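Local coordinates for protein endo-1,4-beta-xylanase (Bacteroides thetaiotaomicron VPI-5482, PDB 3KST) that probably hydrolyses glycosidic bonds in xylan, as a calcium-binding member of glycosyl hydrolase family 43, at residues Q276-S288 / V293-L305. Numbering follows the deposited sequence.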
ATOM      1  N   GLN A 276     -13.695  12.837  -3.713  1.00 16.46           N
ATOM      2  CA  GLN A 276     -13.350  12.262  -5.017  1.00 16.64           C
ATOM      3  C   GLN A 276     -12.918  13.246  -6.105  1.00 15.84           C
ATOM      4  O   GLN A 276     -13.583  14.257  -6.300  1.00 16.62           O
ATOM      5  CB  GLN A 276     -14.513  11.509  -5.643  1.00 16.87           C
ATOM      6  CG  GLN A 276     -15.052  10.336  -4.930  1.00 18.08           C
ATOM      7  CD  GLN A 276     -16.073   9.623  -5.808  1.00 19.39           C
ATOM      8  OE1 GLN A 276     -15.727   9.010  -6.831  1.00 18.30           O
ATOM      9  NE2 GLN A 276     -17.341   9.717  -5.428  1.00 22.02           N
ATOM     10  N   PRO A 277     -11.905  12.892  -6.916  1.00 14.54           N
ATOM     11  CA  PRO A 277     -11.126  11.665  -6.880  1.00 13.61           C
ATOM     12  C   PRO A 277      -9.926  11.859  -5.956  1.00 12.55           C
ATOM     13  O   PRO A 277      -9.331  12.942  -5.932  1.00 10.61           O
ATOM     14  CB  PRO A 277     -10.711  11.470  -8.344  1.00 13.77           C
ATOM     15  CG  PRO A 277     -10.609  12.831  -8.895  1.00 13.54           C
ATOM     16  CD  PRO A 277     -11.510  13.732  -8.067  1.00 15.28           C
ATOM     17  N   ARG A 278      -9.605  10.861  -5.141  1.00 10.62           N
ATOM     18  CA  ARG A 278      -8.360  10.926  -4.371  1.00 10.50           C
ATOM     19  C   ARG A 278      -7.153  10.885  -5.336  1.00  9.97           C
ATOM     20  O   ARG A 278      -7.214  10.264  -6.418  1.00 10.91           O
ATOM     21  CB  ARG A 278      -8.284   9.804  -3.343  1.00 10.84           C
ATOM     22  CG  ARG A 278      -9.328   9.935  -2.224  1.00 11.92           C
ATOM     23  CD  ARG A 278      -9.416   8.674  -1.386  1.00 13.72           C
ATOM     24  NE  ARG A 278      -9.952   7.583  -2.217  1.00 14.73           N
ATOM     25  CZ  ARG A 278      -9.878   6.273  -1.941  1.00 19.45           C
ATOM     26  NH1 ARG A 278      -9.280   5.821  -0.835  1.00 19.73           N
ATOM     27  NH2 ARG A 278     -10.412   5.408  -2.806  1.00 18.33           N
ATOM     28  N   THR A 279      -6.084  11.573  -4.944  1.00  9.35           N
ATOM     29  CA  THR A 279      -4.830  11.654  -5.700  1.00  9.30           C
ATOM     30  C   THR A 279      -3.672  11.475  -4.738  1.00  9.41           C
ATOM     31  O   THR A 279      -3.851  11.593  -3.524  1.00 10.57           O
ATOM     32  CB  THR A 279      -4.718  12.965  -6.506  1.00  9.32           C
ATOM     33  OG1 THR A 279      -4.311  14.042  -5.648  1.00  8.34           O
ATOM     34  CG2 THR A 279      -6.061  13.312  -7.207  1.00 10.51           C
ATOM     35  N   SER A 280      -2.482  11.187  -5.275  1.00  9.15           N
ATOM     36  CA  SER A 280      -1.335  10.828  -4.458  1.00  9.18           C
ATOM     37  C   SER A 280      -0.216  11.849  -4.429  1.00  9.19           C
ATOM     38  O   SER A 280      -0.066  12.643  -5.352  1.00  9.70           O
ATOM     39  CB  SER A 280      -0.847   9.436  -4.841  1.00  9.47           C
ATOM     40  OG  SER A 280      -1.801   8.483  -4.400  1.00  8.22           O
ATOM     41  N   TYR A 281       0.525  11.802  -3.327  1.00 10.40           N
ATOM     42  CA  TYR A 281       1.572  12.767  -2.933  1.00 10.06           C
ATOM     43  C   TYR A 281       2.734  12.021  -2.273  1.00 10.54           C
ATOM     44  O   TYR A 281       2.586  10.874  -1.855  1.00  9.86           O
ATOM     45  CB  TYR A 281       0.993  13.781  -1.935  1.00 10.44           C
ATOM     46  CG  TYR A 281      -0.152  14.600  -2.503  1.00  9.47           C
ATOM     47  CD1 TYR A 281       0.105  15.748  -3.239  1.00  8.94           C
ATOM     48  CD2 TYR A 281      -1.490  14.201  -2.343  1.00  9.28           C
ATOM     49  CE1 TYR A 281      -0.926  16.490  -3.792  1.00  8.84           C
ATOM     50  CE2 TYR A 281      -2.539  14.921  -2.889  1.00  7.81           C
ATOM     51  CZ  TYR A 281      -2.239  16.082  -3.637  1.00  9.54           C
ATOM     52  OH  TYR A 281      -3.260  16.816  -4.175  1.00 10.12           O
ATOM     53  N   ILE A 282       3.884  12.681  -2.171  1.00 10.81           N
ATOM     54  CA  ILE A 282       5.098  12.080  -1.586  1.00 11.30           C
ATOM     55  C   ILE A 282       5.771  12.986  -0.530  1.00 12.10           C
ATOM     56  O   ILE A 282       5.962  14.174  -0.762  1.00 12.01           O
ATOM     57  CB  ILE A 282       6.102  11.728  -2.669  1.00 11.57           C
ATOM     58  CG1 ILE A 282       5.551  10.652  -3.629  1.00 11.98           C
ATOM     59  CG2 ILE A 282       7.441  11.229  -2.054  1.00 12.79           C
ATOM     60  CD1 ILE A 282       6.448  10.444  -4.858  1.00 15.93           C
ATOM     61  N   LYS A 283       6.125  12.398   0.619  1.00 12.58           N
ATOM     62  CA  LYS A 283       6.845  13.076   1.707  1.00 12.16           C
ATOM     63  C   LYS A 283       8.098  12.262   2.004  1.00 12.25           C
ATOM     64  O   LYS A 283       8.299  11.191   1.421  1.00 11.93           O
ATOM     65  CB  LYS A 283       5.929  13.238   2.934  1.00 12.92           C
ATOM     66  CG  LYS A 283       4.947  14.412   2.804  1.00 11.71           C
ATOM     67  CD  LYS A 283       3.944  14.526   3.990  1.00 15.09           C
ATOM     68  CE  LYS A 283       4.530  15.144   5.248  1.00 17.05           C
ATOM     69  NZ  LYS A 283       4.798  16.628   5.195  1.00 15.41           N
ATOM     70  N   ASP A 284       8.954  12.777   2.882  1.00 12.45           N
ATOM     71  CA  ASP A 284      10.132  12.052   3.307  1.00 12.77           C
ATOM     72  C   ASP A 284       9.735  11.009   4.347  1.00 12.63           C
ATOM     73  O   ASP A 284       8.702  11.138   4.997  1.00 13.58           O
ATOM     74  CB  ASP A 284      11.196  12.996   3.852  1.00 13.22           C
ATOM     75  CG  ASP A 284      11.694  13.955   2.799  1.00 14.24           C
ATOM     76  OD1 ASP A 284      12.125  13.473   1.730  1.00 14.28           O
ATOM     77  OD2 ASP A 284      11.647  15.163   3.039  1.00 19.91           O
ATOM     78  N   PHE A 285      10.554   9.967   4.439  1.00 13.16           N
ATOM     79  CA  PHE A 285      10.352   8.849   5.353  1.00 13.06           C
ATOM     80  C   PHE A 285      11.671   8.411   5.958  1.00 14.00           C
ATOM     81  O   PHE A 285      12.661   8.293   5.250  1.00 13.57           O
ATOM     82  CB  PHE A 285       9.797   7.647   4.590  1.00 13.32           C
ATOM     83  CG  PHE A 285       9.463   6.486   5.468  1.00 11.28           C
ATOM     84  CD1 PHE A 285       8.325   6.517   6.244  1.00 12.24           C
ATOM     85  CD2 PHE A 285      10.306   5.382   5.549  1.00 10.99           C
ATOM     86  CE1 PHE A 285       8.001   5.435   7.074  1.00 12.77           C
ATOM     87  CE2 PHE A 285      10.003   4.302   6.355  1.00  9.68           C
ATOM     88  CZ  PHE A 285       8.851   4.341   7.148  1.00 10.95           C
ATOM     89  N   ALA A 286      11.671   8.105   7.248  1.00 14.59           N
ATOM     90  CA  ALA A 286      12.891   7.569   7.867  1.00 15.16           C
ATOM     91  C   ALA A 286      12.620   6.869   9.176  1.00 16.08           C
ATOM     92  O   ALA A 286      11.622   7.136   9.826  1.00 16.15           O
ATOM     93  CB  ALA A 286      13.944   8.661   8.058  1.00 15.50           C
ATOM     94  N   ILE A 287      13.518   5.933   9.499  1.00 16.24           N
ATOM     95  CA  ILE A 287      13.527   5.214  10.779  1.00 16.98           C
ATOM     96  C   ILE A 287      14.880   5.579  11.390  1.00 17.59           C
ATOM     97  O   ILE A 287      15.911   5.265  10.825  1.00 17.15           O
ATOM     98  CB  ILE A 287      13.399   3.711  10.587  1.00 16.66           C
ATOM     99  CG1 ILE A 287      12.180   3.393   9.721  1.00 16.59           C
ATOM    100  CG2 ILE A 287      13.304   3.000  11.957  1.00 17.64           C
ATOM    101  CD1 ILE A 287      12.006   1.917   9.447  1.00 14.62           C
ATOM    102  N   SER A 288      14.853   6.278  12.521  1.00 18.70           N
ATOM    103  CA  SER A 288      16.067   6.746  13.212  1.00 19.91           C
ATOM    104  C   SER A 288      16.886   5.611  13.827  1.00 21.14           C
ATOM    105  O   SER A 288      16.444   4.454  13.850  1.00 21.29           O
ATOM    106  CB  SER A 288      15.707   7.740  14.325  1.00 19.35           C
ATOM    107  OG  SER A 288      15.048   7.105  15.417  1.00 19.37           O
ATOM    108  N   VAL A 293      10.021   6.174  13.752  1.00 16.82           N
ATOM    109  CA  VAL A 293       9.656   6.453  12.352  1.00 16.10           C
ATOM    110  C   VAL A 293       9.143   7.895  12.211  1.00 15.55           C
ATOM    111  O   VAL A 293       8.471   8.403  13.120  1.00 14.85           O
ATOM    112  CB  VAL A 293       8.573   5.454  11.844  1.00 16.01           C
ATOM    113  CG1 VAL A 293       8.293   5.630  10.349  1.00 15.90           C
ATOM    114  CG2 VAL A 293       8.996   4.020  12.102  1.00 16.20           C
ATOM    115  N   THR A 294       9.472   8.546  11.090  1.00 15.18           N
ATOM    116  CA  THR A 294       8.986   9.897  10.765  1.00 14.95           C
ATOM    117  C   THR A 294       8.541   9.963   9.314  1.00 14.35           C
ATOM    118  O   THR A 294       9.123   9.310   8.432  1.00 13.71           O
ATOM    119  CB  THR A 294      10.034  11.065  10.980  1.00 15.70           C
ATOM    120  OG1 THR A 294      11.148  10.916  10.091  1.00 16.04           O
ATOM    121  CG2 THR A 294      10.504  11.096  12.401  1.00 17.83           C
ATOM    122  N   ILE A 295       7.446  10.674   9.103  1.00 13.59           N
ATOM    123  CA  ILE A 295       6.948  11.019   7.781  1.00 13.86           C
ATOM    124  C   ILE A 295       6.952  12.545   7.893  1.00 14.47           C
ATOM    125  O   ILE A 295       6.307  13.101   8.802  1.00 14.49           O
ATOM    126  CB  ILE A 295       5.549  10.470   7.501  1.00 13.53           C
ATOM    127  CG1 ILE A 295       5.587   8.954   7.350  1.00 14.36           C
ATOM    128  CG2 ILE A 295       4.971  11.090   6.206  1.00 15.14           C
ATOM    129  CD1 ILE A 295       4.160   8.343   7.320  1.00 14.56           C
ATOM    130  N   SER A 296       7.696  13.191   7.011  1.00 14.62           N
ATOM    131  CA  SER A 296       7.930  14.637   7.081  1.00 15.24           C
ATOM    132  C   SER A 296       8.350  15.269   5.757  1.00 15.11           C
ATOM    133  O   SER A 296       8.430  14.614   4.718  1.00 14.23           O
ATOM    134  CB  SER A 296       9.027  14.889   8.128  1.00 15.00           C
ATOM    135  OG  SER A 296      10.247  14.358   7.670  1.00 15.71           O
ATOM    136  N   GLY A 297       8.615  16.571   5.809  1.00 16.27           N
ATOM    137  CA  GLY A 297       9.108  17.296   4.654  1.00 16.41           C
ATOM    138  C   GLY A 297       8.051  17.908   3.776  1.00 16.62           C
ATOM    139  O   GLY A 297       6.847  17.631   3.886  1.00 17.03           O
ATOM    140  N   THR A 298       8.522  18.778   2.889  1.00 16.51           N
ATOM    141  CA  THR A 298       7.667  19.461   1.938  1.00 16.00           C
ATOM    142  C   THR A 298       7.082  18.402   1.003  1.00 15.05           C
ATOM    143  O   THR A 298       7.816  17.558   0.493  1.00 15.74           O
ATOM    144  CB  THR A 298       8.445  20.502   1.102  1.00 16.23           C
ATOM    145  OG1 THR A 298       9.213  21.361   1.975  1.00 16.85           O
ATOM    146  CG2 THR A 298       7.486  21.354   0.238  1.00 16.18           C
ATOM    147  N   VAL A 299       5.765  18.436   0.837  1.00 13.93           N
ATOM    148  CA  VAL A 299       5.051  17.545  -0.091  1.00 13.73           C
ATOM    149  C   VAL A 299       5.452  17.713  -1.577  1.00 13.42           C
ATOM    150  O   VAL A 299       5.444  18.832  -2.098  1.00 14.15           O
ATOM    151  CB  VAL A 299       3.505  17.765   0.041  1.00 13.17           C
ATOM    152  CG1 VAL A 299       2.750  17.175  -1.123  1.00 13.93           C
ATOM    153  CG2 VAL A 299       2.954  17.197   1.383  1.00 14.62           C
ATOM    154  N   ILE A 300       5.839  16.609  -2.233  1.00 13.23           N
ATOM    155  CA  ILE A 300       6.026  16.598  -3.699  1.00 13.30           C
ATOM    156  C   ILE A 300       4.617  16.397  -4.260  1.00 13.38           C
ATOM    157  O   ILE A 300       3.963  15.394  -3.918  1.00 12.90           O
ATOM    158  CB  ILE A 300       6.908  15.436  -4.198  1.00 12.78           C
ATOM    159  CG1 ILE A 300       8.329  15.509  -3.621  1.00 13.50           C
ATOM    160  CG2 ILE A 300       6.925  15.399  -5.749  1.00 13.05           C
ATOM    161  CD1 ILE A 300       9.210  14.320  -4.007  1.00 10.26           C
ATOM    162  N   LYS A 301       4.191  17.314  -5.129  1.00 13.57           N
ATOM    163  CA  LYS A 301       2.878  17.282  -5.779  1.00 13.72           C
ATOM    164  C   LYS A 301       3.134  16.718  -7.158  1.00 13.01           C
ATOM    165  O   LYS A 301       3.513  17.478  -8.054  1.00 13.34           O
ATOM    166  CB  LYS A 301       2.288  18.687  -5.896  1.00 14.38           C
ATOM    167  CG  LYS A 301       1.834  19.281  -4.584  1.00 15.06           C
ATOM    168  CD  LYS A 301       1.103  20.595  -4.828  1.00 16.84           C
ATOM    169  CE  LYS A 301       0.588  21.172  -3.532  1.00 19.49           C
ATOM    170  NZ  LYS A 301       0.075  22.542  -3.751  1.00 17.62           N
ATOM    171  N   PRO A 302       2.974  15.388  -7.339  1.00 12.70           N
ATOM    172  CA  PRO A 302       3.281  14.837  -8.661  1.00 11.71           C
ATOM    173  C   PRO A 302       2.255  15.210  -9.747  1.00 11.69           C
ATOM    174  O   PRO A 302       1.124  15.609  -9.458  1.00 11.95           O
ATOM    175  CB  PRO A 302       3.305  13.324  -8.393  1.00 11.78           C
ATOM    176  CG  PRO A 302       2.226  13.149  -7.396  1.00 12.12           C
ATOM    177  CD  PRO A 302       2.363  14.360  -6.470  1.00 11.46           C
ATOM    178  N   ARG A 303       2.660  15.096 -11.003  1.00 12.23           N
ATOM    179  CA  ARG A 303       1.754  15.348 -12.146  1.00 11.91           C
ATOM    180  C   ARG A 303       2.044  14.300 -13.194  1.00 11.72           C
ATOM    181  O   ARG A 303       3.115  13.681 -13.144  1.00 11.66           O
ATOM    182  CB  ARG A 303       1.965  16.754 -12.716  1.00 12.37           C
ATOM    183  CG  ARG A 303       3.396  17.040 -13.125  1.00 15.36           C
ATOM    184  CD  ARG A 303       3.529  18.394 -13.767  1.00 16.84           C
ATOM    185  NE  ARG A 303       4.828  18.518 -14.433  1.00 19.25           N
ATOM    186  CZ  ARG A 303       5.165  19.483 -15.301  1.00 21.76           C
ATOM    187  NH1 ARG A 303       4.318  20.471 -15.645  1.00 22.81           N
ATOM    188  NH2 ARG A 303       6.382  19.461 -15.842  1.00 21.94           N
ATOM    189  N   VAL A 304       1.131  14.152 -14.159  1.00 11.34           N
ATOM    190  CA  VAL A 304       1.296  13.167 -15.238  1.00 12.00           C
ATOM    191  C   VAL A 304       1.415  13.896 -16.553  1.00 12.35           C
ATOM    192  O   VAL A 304       0.588  14.773 -16.845  1.00 12.51           O
ATOM    193  CB  VAL A 304       0.136  12.171 -15.314  1.00 11.43           C
ATOM    194  CG1 VAL A 304       0.385  11.188 -16.466  1.00 11.38           C
ATOM    195  CG2 VAL A 304       0.008  11.414 -13.999  1.00 10.51           C
ATOM    196  N   LEU A 305       2.442  13.521 -17.321  1.00 14.46           N
ATOM    197  CA  LEU A 305       2.756  14.087 -18.627  1.00 14.81           C
ATOM    198  C   LEU A 305       2.587  13.063 -19.739  1.00 15.78           C
ATOM    199  O   LEU A 305       2.645  11.852 -19.498  1.00 15.98           O
ATOM    200  CB  LEU A 305       4.217  14.548 -18.640  1.00 14.77           C
ATOM    201  CG  LEU A 305       4.661  15.476 -17.511  1.00 14.27           C
ATOM    202  CD1 LEU A 305       6.141  15.832 -17.669  1.00 16.13           C
ATOM    203  CD2 LEU A 305       3.773  16.745 -17.403  1.00 14.54           C
TER
HETATM  204  O   HOH W   1       6.044  17.323   7.695  1.00 19.16           O
HETATM  205  O   HOH W   2      11.981  15.819   5.986  1.00 31.67           O
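Lys283 reaches across a beta bulge of this antiparallel hairpin, where the pairing steps from Ile282 with Ile300 to Asp284 with Ser296. Lys283 CB lies 3.4 Å from Ser296 O and also meets CG2 of Ile295. Lys283 CG packs against Val299 CG2 at 3.7 Å, and CD stays beside the same methyl. Bends at chi3 (78°) and chi4 (72°) then fold the chain back, bringing CE near Ser296 C and Gly297 O, and Lys283 NZ donates a 2.6 Å hydrogen bond to Gly297 O, lying in that carbonyl's plane. The ammonium also donates to a water and forms a salt bridge with Asp241. With an alanine in its place, Gly297 O and Asp241 are likely to lose their charged partner and a gap to open beside Val299. Gly297 itself has no space for a CB, which would run into Asp284 OD2. Beyond the bulge, a chi1 of -176° swings the Phe285 ring toward 293-295, where Ile295 CG1 lies at its edge, 3.8 Å from Phe285 CD1, while CE1 presses on Val293 CG1. Toward the other end, Val299 CG1 touches Tyr281 CD1 at 3.7 Å. Strand 279-287 is flanked on its other edge by strand 262-268, whereas Phe285, Ile287 and Val293 pack on strand 200-207, joining the hairpin to the neighbouring four-stranded sheet of the family's beta-propeller; past the corner, Val304 meets strand 17-19.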